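Cadherin-related family member 2 (Mus musculus, PDB 5CYX) probably forms calcium-dependent heterophilic adhesions between neighbouring epithelial microvilli through its extracellular cadherin repeats, of which this chain holds the first three. Local coordinates at residues 111-117 and 209-215; 215-220 and 304-309; 238-244 and 275-280; 259-265 and 296-302. All coordinates share one frame; numbering follows the deposited sequence.

Contact 1. Residues 111-117 and 209-215; sequences STSINET and SISVIDE. With CA (calcium ion), chain E.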
loop_
_atom_site.group_PDB
_atom_site.type_symbol
_atom_site.label_atom_id
_atom_site.label_comp_id
_atom_site.label_asym_id
_atom_site.label_seq_id
_atom_site.Cartn_x
_atom_site.Cartn_y
_atom_site.Cartn_z
ATOM N N SER A 111 7.973 9.602 17.702
ATOM C CA SER A 111 6.609 9.932 18.068
ATOM C C SER A 111 5.938 10.788 16.982
ATOM O O SER A 111 6.607 11.519 16.251
ATOM C CB SER A 111 6.550 10.631 19.406
ATOM O OG SER A 111 7.272 11.841 19.318
ATOM N N THR A 112 4.618 10.698 16.873
ATOM C CA THR A 112 3.895 11.529 15.952
ATOM C C THR A 112 2.438 11.641 16.411
ATOM O O THR A 112 1.965 10.839 17.253
ATOM C CB THR A 112 3.980 10.894 14.511
ATOM O OG1 THR A 112 3.477 11.799 13.553
ATOM C CG2 THR A 112 3.158 9.628 14.426
ATOM N N SER A 113 1.728 12.614 15.853
ATOM C CA SER A 113 0.304 12.770 16.093
ATOM C C SER A 113 -0.488 12.607 14.796
ATOM O O SER A 113 -0.068 13.117 13.751
ATOM C CB SER A 113 -0.006 14.146 16.652
ATOM O OG SER A 113 0.659 14.280 17.860
ATOM N N ILE A 114 -1.648 11.971 14.887
ATOM C CA ILE A 114 -2.555 11.914 13.747
ATOM C C ILE A 114 -3.991 12.181 14.149
ATOM O O ILE A 114 -4.414 11.845 15.271
ATOM C CB ILE A 114 -2.462 10.579 13.015
ATOM C CG1 ILE A 114 -2.903 9.429 13.931
ATOM C CG2 ILE A 114 -1.056 10.374 12.480
ATOM C CD1 ILE A 114 -2.608 8.067 13.382
ATOM N N ASN A 115 -4.719 12.811 13.235
ATOM C CA ASN A 115 -6.132 13.051 13.399
ATOM C C ASN A 115 -6.863 11.734 13.357
ATOM O O ASN A 115 -6.538 10.885 12.519
ATOM C CB ASN A 115 -6.687 13.885 12.232
ATOM C CG ASN A 115 -6.337 15.349 12.329
ATOM O OD1 ASN A 115 -6.434 16.060 11.350
ATOM N ND2 ASN A 115 -5.906 15.788 13.443
ATOM N N GLU A 116 -7.902 11.605 14.171
ATOM C CA GLU A 116 -8.651 10.328 14.190
ATOM C C GLU A 116 -9.389 10.113 12.854
ATOM O O GLU A 116 -9.643 8.960 12.537
ATOM C CB GLU A 116 -9.615 10.222 15.357
ATOM C CG GLU A 116 -10.913 10.997 15.255
ATOM C CD GLU A 116 -11.769 10.990 16.531
ATOM O OE1 GLU A 116 -11.829 9.989 17.338
ATOM O OE2 GLU A 116 -12.472 12.023 16.693
ATOM N N THR A 117 -9.728 11.178 12.107
ATOM C CA THR A 117 -10.377 11.008 10.750
ATOM C C THR A 117 -9.403 10.657 9.625
ATOM O O THR A 117 -9.829 10.538 8.504
ATOM C CB THR A 117 -11.179 12.241 10.269
ATOM O OG1 THR A 117 -10.344 13.385 10.315
ATOM C CG2 THR A 117 -12.401 12.478 11.120
ATOM N N SER A 209 5.556 5.885 18.945
ATOM C CA SER A 209 4.462 6.373 19.755
ATOM C C SER A 209 3.531 7.239 18.936
ATOM O O SER A 209 3.952 8.276 18.405
ATOM C CB SER A 209 5.016 7.203 20.907
ATOM O OG SER A 209 5.874 6.377 21.670
ATOM N N ILE A 210 2.266 6.811 18.834
ATOM C CA ILE A 210 1.246 7.536 18.076
ATOM C C ILE A 210 0.191 8.175 18.962
ATOM O O ILE A 210 -0.494 7.448 19.651
ATOM C CB ILE A 210 0.583 6.599 17.051
ATOM C CG1 ILE A 210 1.665 5.966 16.163
ATOM C CG2 ILE A 210 -0.428 7.355 16.197
ATOM C CD1 ILE A 210 1.166 4.860 15.315
ATOM N N SER A 211 0.061 9.515 18.968
ATOM C CA SER A 211 -1.084 10.175 19.621
ATOM C C SER A 211 -2.240 10.377 18.613
ATOM O O SER A 211 -2.030 10.865 17.536
ATOM C CB SER A 211 -0.707 11.510 20.253
ATOM O OG SER A 211 0.458 11.331 21.014
ATOM N N VAL A 212 -3.452 9.989 18.998
ATOM C CA VAL A 212 -4.627 10.245 18.204
ATOM C C VAL A 212 -5.301 11.480 18.718
ATOM O O VAL A 212 -5.556 11.583 19.931
ATOM C CB VAL A 212 -5.618 9.078 18.306
ATOM C CG1 VAL A 212 -6.782 9.298 17.331
ATOM C CG2 VAL A 212 -4.887 7.774 18.016
ATOM N N ILE A 213 -5.595 12.394 17.806
ATOM C CA ILE A 213 -6.215 13.678 18.091
ATOM C C ILE A 213 -7.711 13.552 17.919
ATOM O O ILE A 213 -8.227 13.084 16.872
ATOM C CB ILE A 213 -5.680 14.753 17.115
ATOM C CG1 ILE A 213 -4.197 15.020 17.381
ATOM C CG2 ILE A 213 -6.498 16.049 17.157
ATOM C CD1 ILE A 213 -3.540 15.821 16.251
ATOM N N ASP A 214 -8.425 13.964 18.948
ATOM C CA ASP A 214 -9.871 13.886 18.966
ATOM C C ASP A 214 -10.418 15.013 18.087
ATOM O O ASP A 214 -10.007 16.199 18.216
ATOM C CB ASP A 214 -10.411 13.988 20.391
ATOM C CG ASP A 214 -11.844 13.504 20.518
ATOM O OD1 ASP A 214 -12.484 13.016 19.490
ATOM O OD2 ASP A 214 -12.317 13.591 21.662
ATOM N N GLU A 215 -11.313 14.628 17.171
ATOM C CA GLU A 215 -11.968 15.596 16.292
ATOM C C GLU A 215 -13.467 15.631 16.572
ATOM O O GLU A 215 -13.998 14.676 17.071
ATOM C CB GLU A 215 -11.705 15.256 14.841
ATOM C CG GLU A 215 -10.256 15.452 14.410
ATOM C CD GLU A 215 -10.103 15.100 12.925
ATOM O OE1 GLU A 215 -9.998 13.907 12.544
ATOM O OE2 GLU A 215 -10.126 16.032 12.121
HETATM CA CA CA E . -14.234 12.605 18.011
HETATM O O HOH W 1 2.900 10.651 20.130
HETATM O O HOH W 2 -14.064 10.326 18.658
#

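Contact 2. Residues 215-220 and 304-309; sequences EPDLDP and EKNLNI. With CA (calcium ion), chain E; CA (calcium ion), chain F.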
loop_
_atom_site.group_PDB
_atom_site.type_symbol
_atom_site.label_atom_id
_atom_site.label_comp_id
_atom_site.label_asym_id
_atom_site.label_seq_id
_atom_site.Cartn_x
_atom_site.Cartn_y
_atom_site.Cartn_z
ATOM N N GLU A 215 -11.313 14.628 17.171
ATOM C CA GLU A 215 -11.968 15.596 16.292
ATOM C C GLU A 215 -13.467 15.631 16.572
ATOM O O GLU A 215 -13.998 14.676 17.071
ATOM C CB GLU A 215 -11.705 15.256 14.841
ATOM C CG GLU A 215 -10.256 15.452 14.410
ATOM C CD GLU A 215 -10.103 15.100 12.925
ATOM O OE1 GLU A 215 -9.998 13.907 12.544
ATOM O OE2 GLU A 215 -10.126 16.032 12.121
ATOM N N PRO A 216 -14.130 16.765 16.306
ATOM C CA PRO A 216 -15.508 16.889 16.744
ATOM C C PRO A 216 -16.474 16.167 15.794
ATOM O O PRO A 216 -16.893 16.739 14.794
ATOM C CB PRO A 216 -15.738 18.388 16.768
ATOM C CG PRO A 216 -14.772 18.949 15.771
ATOM C CD PRO A 216 -13.578 18.045 15.808
ATOM N N ASP A 217 -16.769 14.906 16.107
ATOM C CA ASP A 217 -17.697 14.119 15.297
ATOM C C ASP A 217 -18.620 13.220 16.099
ATOM O O ASP A 217 -19.171 12.293 15.543
ATOM C CB ASP A 217 -16.898 13.252 14.316
ATOM C CG ASP A 217 -15.994 12.230 15.013
ATOM O OD1 ASP A 217 -15.781 12.241 16.264
ATOM O OD2 ASP A 217 -15.475 11.395 14.265
ATOM N N LEU A 218 -18.782 13.494 17.386
ATOM C CA LEU A 218 -19.738 12.802 18.202
ATOM C C LEU A 218 -20.637 13.857 18.805
ATOM O O LEU A 218 -20.170 14.927 19.291
ATOM C CB LEU A 218 -19.014 11.996 19.274
ATOM C CG LEU A 218 -18.148 10.842 18.772
ATOM C CD1 LEU A 218 -17.338 10.276 19.917
ATOM C CD2 LEU A 218 -19.037 9.741 18.188
ATOM N N ASP A 219 -21.934 13.571 18.788
ATOM C CA ASP A 219 -22.923 14.498 19.319
ATOM C C ASP A 219 -22.863 14.541 20.858
ATOM O O ASP A 219 -22.330 13.624 21.476
ATOM C CB ASP A 219 -24.345 14.120 18.835
ATOM C CG ASP A 219 -24.593 14.477 17.351
ATOM O OD1 ASP A 219 -23.828 15.273 16.752
ATOM O OD2 ASP A 219 -25.575 13.952 16.787
ATOM N N PRO A 220 -23.399 15.613 21.470
ATOM C CA PRO A 220 -23.534 15.682 22.931
ATOM C C PRO A 220 -24.591 14.744 23.501
ATOM O O PRO A 220 -25.550 14.430 22.811
ATOM C CB PRO A 220 -23.976 17.117 23.164
ATOM C CG PRO A 220 -24.727 17.452 21.931
ATOM C CD PRO A 220 -23.959 16.808 20.816
ATOM N N GLU A 304 -23.756 21.918 20.616
ATOM C CA GLU A 304 -22.375 22.294 20.829
ATOM C C GLU A 304 -22.143 23.654 20.206
ATOM O O GLU A 304 -22.833 24.048 19.278
ATOM C CB GLU A 304 -21.419 21.245 20.275
ATOM C CG GLU A 304 -21.499 19.947 21.069
ATOM C CD GLU A 304 -20.643 18.812 20.540
ATOM O OE1 GLU A 304 -19.706 19.032 19.770
ATOM O OE2 GLU A 304 -20.848 17.669 20.961
ATOM N N LYS A 305 -21.179 24.384 20.727
ATOM C CA LYS A 305 -20.962 25.742 20.256
ATOM C C LYS A 305 -20.275 25.770 18.913
ATOM O O LYS A 305 -20.554 26.632 18.109
ATOM C CB LYS A 305 -20.200 26.559 21.290
ATOM C CG LYS A 305 -21.097 26.972 22.457
ATOM C CD LYS A 305 -20.528 28.122 23.294
ATOM C CE LYS A 305 -20.672 29.471 22.620
ATOM N NZ LYS A 305 -20.007 30.528 23.439
ATOM N N ASN A 306 -19.387 24.820 18.667
ATOM C CA ASN A 306 -18.702 24.712 17.395
ATOM C C ASN A 306 -19.330 23.640 16.519
ATOM O O ASN A 306 -19.921 22.671 17.016
ATOM C CB ASN A 306 -17.223 24.411 17.625
ATOM C CG ASN A 306 -16.544 25.517 18.417
ATOM O OD1 ASN A 306 -16.424 25.452 19.642
ATOM N ND2 ASN A 306 -16.191 26.578 17.731
ATOM N N LEU A 307 -19.185 23.836 15.207
ATOM C CA LEU A 307 -19.723 22.910 14.222
ATOM C C LEU A 307 -18.851 21.684 14.211
ATOM O O LEU A 307 -17.674 21.752 14.518
ATOM C CB LEU A 307 -19.766 23.548 12.816
ATOM C CG LEU A 307 -20.616 24.828 12.669
ATOM C CD1 LEU A 307 -20.510 25.358 11.246
ATOM C CD2 LEU A 307 -22.070 24.621 13.056
ATOM N N ASN A 308 -19.433 20.565 13.832
ATOM C CA ASN A 308 -18.690 19.330 13.709
ATOM C C ASN A 308 -17.793 19.349 12.471
ATOM O O ASN A 308 -17.793 20.318 11.724
ATOM C CB ASN A 308 -19.634 18.114 13.812
ATOM C CG ASN A 308 -20.578 17.936 12.603
ATOM O OD1 ASN A 308 -20.382 18.474 11.507
ATOM N ND2 ASN A 308 -21.591 17.132 12.814
ATOM N N ILE A 309 -17.011 18.295 12.284
ATOM C CA ILE A 309 -16.116 18.170 11.126
ATOM C C ILE A 309 -16.797 18.291 9.755
ATOM O O ILE A 309 -16.141 18.643 8.790
ATOM C CB ILE A 309 -15.319 16.838 11.122
ATOM C CG1 ILE A 309 -16.235 15.604 11.123
ATOM C CG2 ILE A 309 -14.377 16.779 12.311
ATOM C CD1 ILE A 309 -15.474 14.323 10.886
HETATM CA CA CA E . -14.234 12.605 18.011
HETATM CA CA CA F . -18.876 16.782 19.779
HETATM O O HOH W 3 -21.024 15.763 15.944
HETATM O O HOH W 2 -14.064 10.326 18.658
HETATM O O HOH W 4 -19.179 17.215 17.290
HETATM O O HOH W 5 -16.864 18.253 19.929
#

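Contact 3. Residues 238-244 and 275-280; sequences GTSVLTV and DGVIFV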
loop_
_atom_site.group_PDB
_atom_site.type_symbol
_atom_site.label_atom_id
_atom_site.label_comp_id
_atom_site.label_asym_id
_atom_site.label_seq_id
_atom_site.Cartn_x
_atom_site.Cartn_y
_atom_site.Cartn_z
ATOM N N GLY A 238 -39.151 34.251 35.562
ATOM C CA GLY A 238 -37.736 33.961 35.848
ATOM C C GLY A 238 -37.384 32.998 36.990
ATOM O O GLY A 238 -36.218 32.810 37.290
ATOM N N THR A 239 -38.367 32.402 37.645
ATOM C CA THR A 239 -38.103 31.397 38.696
ATOM C C THR A 239 -37.410 30.155 38.126
ATOM O O THR A 239 -37.892 29.570 37.155
ATOM C CB THR A 239 -39.418 30.978 39.396
ATOM O OG1 THR A 239 -40.083 32.128 39.902
ATOM C CG2 THR A 239 -39.171 30.025 40.579
ATOM N N SER A 240 -36.290 29.747 38.730
ATOM C CA SER A 240 -35.649 28.469 38.383
ATOM C C SER A 240 -36.583 27.297 38.661
ATOM O O SER A 240 -37.301 27.292 39.647
ATOM C CB SER A 240 -34.387 28.226 39.199
ATOM O OG SER A 240 -33.420 29.195 38.911
ATOM N N VAL A 241 -36.541 26.311 37.780
ATOM C CA VAL A 241 -37.330 25.117 37.905
ATOM C C VAL A 241 -36.398 23.916 38.068
ATOM O O VAL A 241 -36.547 23.139 39.011
ATOM C CB VAL A 241 -38.248 24.960 36.686
ATOM C CG1 VAL A 241 -39.094 23.685 36.796
ATOM C CG2 VAL A 241 -39.148 26.168 36.586
ATOM N N LEU A 242 -35.472 23.741 37.134
ATOM C CA LEU A 242 -34.411 22.730 37.254
ATOM C C LEU A 242 -33.293 22.970 36.256
ATOM O O LEU A 242 -33.461 23.705 35.268
ATOM C CB LEU A 242 -34.940 21.310 37.052
ATOM C CG LEU A 242 -35.208 20.831 35.619
ATOM C CD1 LEU A 242 -35.358 19.326 35.612
ATOM C CD2 LEU A 242 -36.423 21.533 35.020
ATOM N N THR A 243 -32.175 22.300 36.513
ATOM C CA THR A 243 -31.022 22.308 35.644
ATOM C C THR A 243 -30.909 20.979 34.917
ATOM O O THR A 243 -30.926 19.919 35.554
ATOM C CB THR A 243 -29.761 22.509 36.472
ATOM O OG1 THR A 243 -30.002 23.592 37.364
ATOM C CG2 THR A 243 -28.532 22.820 35.568
ATOM N N VAL A 244 -30.794 21.038 33.591
ATOM C CA VAL A 244 -30.389 19.877 32.800
ATOM C C VAL A 244 -28.965 20.090 32.342
ATOM O O VAL A 244 -28.483 21.219 32.303
ATOM C CB VAL A 244 -31.301 19.603 31.583
ATOM C CG1 VAL A 244 -32.688 19.203 32.053
ATOM C CG2 VAL A 244 -31.406 20.797 30.651
ATOM N N ASP A 275 -26.687 27.862 30.335
ATOM C CA ASP A 275 -26.150 27.002 31.373
ATOM C C ASP A 275 -27.093 25.832 31.767
ATOM O O ASP A 275 -26.865 25.207 32.781
ATOM C CB ASP A 275 -25.744 27.818 32.608
ATOM C CG ASP A 275 -26.930 28.414 33.359
ATOM O OD1 ASP A 275 -28.084 28.403 32.863
ATOM O OD2 ASP A 275 -26.687 28.935 34.466
ATOM N N GLY A 276 -28.147 25.585 30.985
ATOM C CA GLY A 276 -29.069 24.470 31.213
ATOM C C GLY A 276 -30.199 24.699 32.216
ATOM O O GLY A 276 -30.972 23.776 32.499
ATOM N N VAL A 277 -30.321 25.920 32.733
ATOM C CA VAL A 277 -31.344 26.221 33.725
ATOM C C VAL A 277 -32.639 26.630 33.053
ATOM O O VAL A 277 -32.699 27.652 32.306
ATOM C CB VAL A 277 -30.949 27.371 34.663
ATOM C CG1 VAL A 277 -32.103 27.689 35.613
ATOM C CG2 VAL A 277 -29.691 27.028 35.451
ATOM N N ILE A 278 -33.677 25.901 33.418
ATOM C CA ILE A 278 -35.021 26.069 32.903
ATOM C C ILE A 278 -35.806 26.969 33.845
ATOM O O ILE A 278 -35.903 26.705 35.045
ATOM C CB ILE A 278 -35.729 24.698 32.768
ATOM C CG1 ILE A 278 -35.078 23.881 31.637
ATOM C CG2 ILE A 278 -37.237 24.875 32.552
ATOM C CD1 ILE A 278 -35.494 22.420 31.589
ATOM N N PHE A 279 -36.384 28.026 33.283
ATOM C CA PHE A 279 -37.056 29.044 34.062
ATOM C C PHE A 279 -38.492 29.308 33.605
ATOM O O PHE A 279 -38.863 29.016 32.455
ATOM C CB PHE A 279 -36.254 30.346 34.067
ATOM C CG PHE A 279 -35.951 30.927 32.694
ATOM C CD1 PHE A 279 -36.811 31.849 32.103
ATOM C CD2 PHE A 279 -34.766 30.610 32.032
ATOM C CE1 PHE A 279 -36.515 32.437 30.874
ATOM C CE2 PHE A 279 -34.473 31.157 30.792
ATOM C CZ PHE A 279 -35.335 32.095 30.216
ATOM N N VAL A 280 -39.275 29.884 34.527
ATOM C CA VAL A 280 -40.636 30.337 34.241
ATOM C C VAL A 280 -40.557 31.559 33.309
ATOM O O VAL A 280 -39.906 32.567 33.647
ATOM C CB VAL A 280 -41.402 30.672 35.545
ATOM C CG1 VAL A 280 -42.689 31.452 35.249
ATOM C CG2 VAL A 280 -41.695 29.392 36.335
#

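Contact 4. Residues 259-265 and 296-302; sequences YSVSNST and VQIQVTA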
loop_
_atom_site.group_PDB
_atom_site.type_symbol
_atom_site.label_atom_id
_atom_site.label_comp_id
_atom_site.label_asym_id
_atom_site.label_seq_id
_atom_site.Cartn_x
_atom_site.Cartn_y
_atom_site.Cartn_z
ATOM N N TYR A 259 -28.364 25.428 25.118
ATOM C CA TYR A 259 -29.651 24.735 25.189
ATOM C C TYR A 259 -30.703 25.666 24.637
ATOM O O TYR A 259 -30.558 26.857 24.693
ATOM C CB TYR A 259 -29.996 24.390 26.654
ATOM C CG TYR A 259 -28.896 23.607 27.356
ATOM C CD1 TYR A 259 -27.829 24.244 28.018
ATOM C CD2 TYR A 259 -28.913 22.246 27.345
ATOM C CE1 TYR A 259 -26.815 23.499 28.634
ATOM C CE2 TYR A 259 -27.921 21.513 27.947
ATOM C CZ TYR A 259 -26.894 22.110 28.599
ATOM O OH TYR A 259 -25.956 21.266 29.151
ATOM N N SER A 260 -31.762 25.109 24.083
ATOM C CA SER A 260 -32.969 25.867 23.726
ATOM C C SER A 260 -34.158 24.913 23.880
ATOM O O SER A 260 -33.988 23.718 23.829
ATOM C CB SER A 260 -32.879 26.396 22.292
ATOM O OG SER A 260 -32.590 25.328 21.390
ATOM N N VAL A 261 -35.322 25.483 24.149
ATOM C CA VAL A 261 -36.567 24.776 24.191
ATOM C C VAL A 261 -37.031 24.735 22.747
ATOM O O VAL A 261 -37.324 25.777 22.142
ATOM C CB VAL A 261 -37.606 25.482 25.069
ATOM C CG1 VAL A 261 -38.938 24.737 25.010
ATOM C CG2 VAL A 261 -37.098 25.534 26.494
ATOM N N SER A 262 -37.047 23.522 22.204
ATOM C CA SER A 262 -37.364 23.276 20.799
ATOM C C SER A 262 -38.856 22.996 20.588
ATOM O O SER A 262 -39.340 23.061 19.456
ATOM C CB SER A 262 -36.512 22.109 20.270
ATOM O OG SER A 262 -36.251 21.144 21.284
ATOM N N ASN A 263 -39.569 22.669 21.673
ATOM C CA ASN A 263 -40.976 22.310 21.605
ATOM C C ASN A 263 -41.602 22.161 22.977
ATOM O O ASN A 263 -40.909 21.816 23.936
ATOM C CB ASN A 263 -41.138 20.973 20.879
ATOM C CG ASN A 263 -42.289 20.988 19.924
ATOM O OD1 ASN A 263 -43.393 21.401 20.280
ATOM N ND2 ASN A 263 -42.041 20.574 18.694
ATOM N N SER A 264 -42.919 22.371 23.064
ATOM C CA SER A 264 -43.665 22.018 24.270
ATOM C C SER A 264 -45.194 21.916 24.116
ATOM O O SER A 264 -45.786 22.340 23.123
ATOM C CB SER A 264 -43.379 23.033 25.380
ATOM O OG SER A 264 -44.198 24.167 25.273
ATOM N N THR A 265 -45.809 21.354 25.145
ATOM C CA THR A 265 -47.221 21.577 25.431
ATOM C C THR A 265 -47.196 22.859 26.285
ATOM O O THR A 265 -46.452 22.929 27.255
ATOM C CB THR A 265 -47.827 20.384 26.193
ATOM O OG1 THR A 265 -47.282 20.315 27.516
ATOM C CG2 THR A 265 -47.519 19.064 25.464
ATOM N N VAL A 296 -46.724 19.885 32.327
ATOM C CA VAL A 296 -46.209 20.344 31.056
ATOM C C VAL A 296 -45.033 19.469 30.633
ATOM O O VAL A 296 -44.141 19.189 31.437
ATOM C CB VAL A 296 -45.723 21.791 31.167
ATOM C CG1 VAL A 296 -45.503 22.370 29.788
ATOM C CG2 VAL A 296 -46.743 22.639 31.922
ATOM N N GLN A 297 -45.038 19.049 29.367
ATOM C CA GLN A 297 -43.902 18.364 28.758
ATOM C C GLN A 297 -43.154 19.343 27.842
ATOM O O GLN A 297 -43.774 20.085 27.073
ATOM C CB GLN A 297 -44.355 17.118 27.987
ATOM C CG GLN A 297 -44.842 15.971 28.888
ATOM C CD GLN A 297 -44.734 14.613 28.228
ATOM O OE1 GLN A 297 -45.647 13.772 28.313
ATOM N NE2 GLN A 297 -43.610 14.375 27.567
ATOM N N ILE A 298 -41.824 19.326 27.933
ATOM C CA ILE A 298 -40.937 20.326 27.278
ATOM C C ILE A 298 -39.774 19.622 26.596
ATOM O O ILE A 298 -39.109 18.807 27.237
ATOM C CB ILE A 298 -40.449 21.365 28.325
ATOM C CG1 ILE A 298 -41.067 22.712 28.034
ATOM C CG2 ILE A 298 -38.944 21.571 28.381
ATOM C CD1 ILE A 298 -42.465 22.832 28.558
ATOM N N GLN A 299 -39.556 19.905 25.307
ATOM C CA GLN A 299 -38.397 19.393 24.585
ATOM C C GLN A 299 -37.212 20.384 24.665
ATOM O O GLN A 299 -37.320 21.520 24.215
ATOM C CB GLN A 299 -38.730 19.139 23.124
ATOM C CG GLN A 299 -37.688 18.273 22.420
ATOM C CD GLN A 299 -37.971 18.133 20.944
ATOM O OE1 GLN A 299 -38.224 19.125 20.266
ATOM N NE2 GLN A 299 -37.945 16.903 20.438
ATOM N N VAL A 300 -36.094 19.903 25.211
ATOM C CA VAL A 300 -34.852 20.624 25.305
ATOM C C VAL A 300 -33.844 20.056 24.299
ATOM O O VAL A 300 -33.616 18.831 24.213
ATOM C CB VAL A 300 -34.288 20.571 26.739
ATOM C CG1 VAL A 300 -32.888 21.167 26.802
ATOM C CG2 VAL A 300 -35.207 21.326 27.683
ATOM N N THR A 301 -33.236 20.982 23.564
ATOM C CA THR A 301 -32.234 20.676 22.560
ATOM C C THR A 301 -30.930 21.276 23.057
ATOM O O THR A 301 -30.914 22.426 23.462
ATOM C CB THR A 301 -32.619 21.293 21.202
ATOM O OG1 THR A 301 -33.814 20.663 20.736
ATOM C CG2 THR A 301 -31.531 21.112 20.169
ATOM N N ALA A 302 -29.878 20.460 23.072
ATOM C CA ALA A 302 -28.534 20.861 23.432
ATOM C C ALA A 302 -27.728 20.886 22.155
ATOM O O ALA A 302 -27.785 19.957 21.381
ATOM C CB ALA A 302 -27.932 19.865 24.414
HETATM O O HOH W 6 -29.848 24.176 21.473
#

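Contact 1. Residues 111-117 and 209-215
Glu116 reaches across from the end of strand 111-115 to residues 212-215. Its CB lies 3.6 Å from Val212 CG1, and its CG passes Ile213 O at 3.8 Å. With CG between the backbone N and the carbonyl carbon (chi1 77°) and the chain extended beyond it, the carboxylate arrives at the calcium ion, OE2 2.3 Å from the metal. That same Glu116 OE2 accepts Glu215 N at 2.9 Å, from above the carboxylate plane, while OE1 takes bonds from metal-bound water 2 and from Tyr174 N. Asp214 OD1 and Glu215 O share the ion, whose shell Asp217 and Asp250 complete. Thr117 N donates to Glu215 OE1 at 2.8 Å. This is the calcium-bound exit of the second cadherin repeat, in whose sheet strands 109-115 and 206-213 pair in parallel. Farther back along the strands, on the face of Ile114 and Val212, Ile114 CD1 meets Ile210 CG2 at 3.6 Å. On the other face the Asn115 amide stacks on the Glu215 carboxylate, planes 26° apart, with Asn115 ND2 3.7 Å from Ile213 CD1. With an alanine here, the Glu215 carboxylate would probably lose the flat group stacked on it, and Ile213 CD1 its contact with ND2.

Contact 2. Residues 215-220 and 304-309
Leu218 and Glu304 meet through a calcium ion. Leu218 O binds it at 2.3 Å, and Glu304 takes it with both carboxylate oxygens, OE1 at 2.4 Å and OE2 at 2.5 Å from the metal, so the carboxylate cannot turn without breaking a metal bond. Glu304 reaches the ion with its chain extended beyond CG (chi2 177°). Pro220 CD lies 3.2 Å from Glu304 OE2, a carbon-oxygen contact. Waters 4 and 5, with Asp248 and Asp250, fill the rest of this shell. Asp217 OD1 binds the other calcium ion, the one Glu116 reaches, and Asp250 serves both.

Direct hydrogen bonding between the segments comes down to one backbone link, Ile309 N to Pro216 O at 3.0 Å, nearly along the C=O axis and fairly straight (156° at the hydrogen). Water 3 adds a looser bridge, donating to Asp219 OD1 and accepting only weakly from Asn308 ND2; Asn308 has its stronger polar partner in Gln312.

Apolar contact gathers round Ile309. Its CG2 lies 3.8 Å from Pro216 CD, and its CD1 is 3.9 Å from Asp217 CB, while Thr117 touches the same side chain. A serine in place of Ile309 would probably open a gap beside the Pro216 ring and leave the backbone link with less cover.

Such main-chain and carboxylate ligands, supplied by the end of one repeat, the short linker and the following repeat, are typical of the calcium-binding junction between successive cadherin repeats, here the second and third.

Contact 3. Residues 238-244 and 275-280
Leu242 and Ile278 lie side by side and point the same way, with Leu242 CD2 3.7 Å from Ile278 CD1. A chi1 of 78° tucks Leu242 CG over its own main chain, which brings CD2 up to the isoleucine. Val241 joins them on this face instead of alternating with Leu242: its psi of -55° departs from strand values, and Ile278 bonds to both neighbours, accepting Val241 N on its O at 2.8 Å and giving its N to Leu242 O at 2.9 Å. The pairing shifts by one residue here, which marks a beta bulge in an otherwise antiparallel pair (162° between strand directions). Val241 and Val280 stand at about a right angle, their CG2 atoms 4.1 Å apart. Turned to the other face, Val277 fits between Thr243 and Ser240, its CG2 3.9 Å from Thr243 OG1 and its CG1 equally far from Ser240 OG. At the turn, a side chain on Gly276 would run into Val244 O. Strands 240-248 and 277-280 are the two inner strands of a four-strand sheet edged by 220-222 and 270-272; across the sandwich, Ile278 and Val244 pack on Val300 of strand 295-304, while Val241 and Leu242 meet Ala229 of strand 228-231.

Contact 4. Residues 259-265 and 296-302
The antiparallel pair (141° between strand directions) slips by one residue at a classic beta bulge, where Ser262 and Asn263 are set opposite Gln299, Ser262 N bonded to Gln299 O at 2.9 Å and Gln299 N to Asn263 O at 2.7 Å. The bulge turns the Ser262 side chain towards the opposite strand, where its OG lies 2.5 Å from Thr301 OG1 in a hydrogen bond that either hydroxyl could donate. Gln299 OE1 stands 3.0 Å from Ser262 OG, brought there by an extended chain with CG anti to the backbone N (chi1 -165°). On the same face, water 6 joins Ser260 OG to Thr301 O. On the other face Tyr259 sets CE2 3.9 Å from Ala302 CB and CD2 4.2 Å from Val300 CG1, while its OH bonds Ala246 N in the facing sheet. Ile298 CD1 presses against Ser264 CB at 3.3 Å, closer than normal carbon contact; the Ile298 chi1 of -112° lies off a staggered position, consistent with strain. The chemistry is thus divided: a hydroxyl pair and a water link the strands on the face of Ser260 and Thr301, near the Gln299 amide, while the mainly apolar face turns to the other sheet.

Contact 1 comes first, pairing the first and last strands of the second repeat's sheet at the repeat's calcium-bound end; contact 2 follows, joining the linker before the third repeat to the loop after strand 295-304, and contacts 3 and 4 fall between its two segments. Contacts 1 and 2 share Glu215 and one calcium ion, their centres about 17 Å apart, so the metal site ties the two repeats directly. Contacts 3 and 4 lie in opposite sheets of the third repeat's sandwich, centres about 12 Å apart, meeting through Tyr259 beside Gly276 and Ile278 against Val300. Strand 295-304 runs from contact 4 into Glu304 of contact 2, linking the repeat's core to its calcium junction.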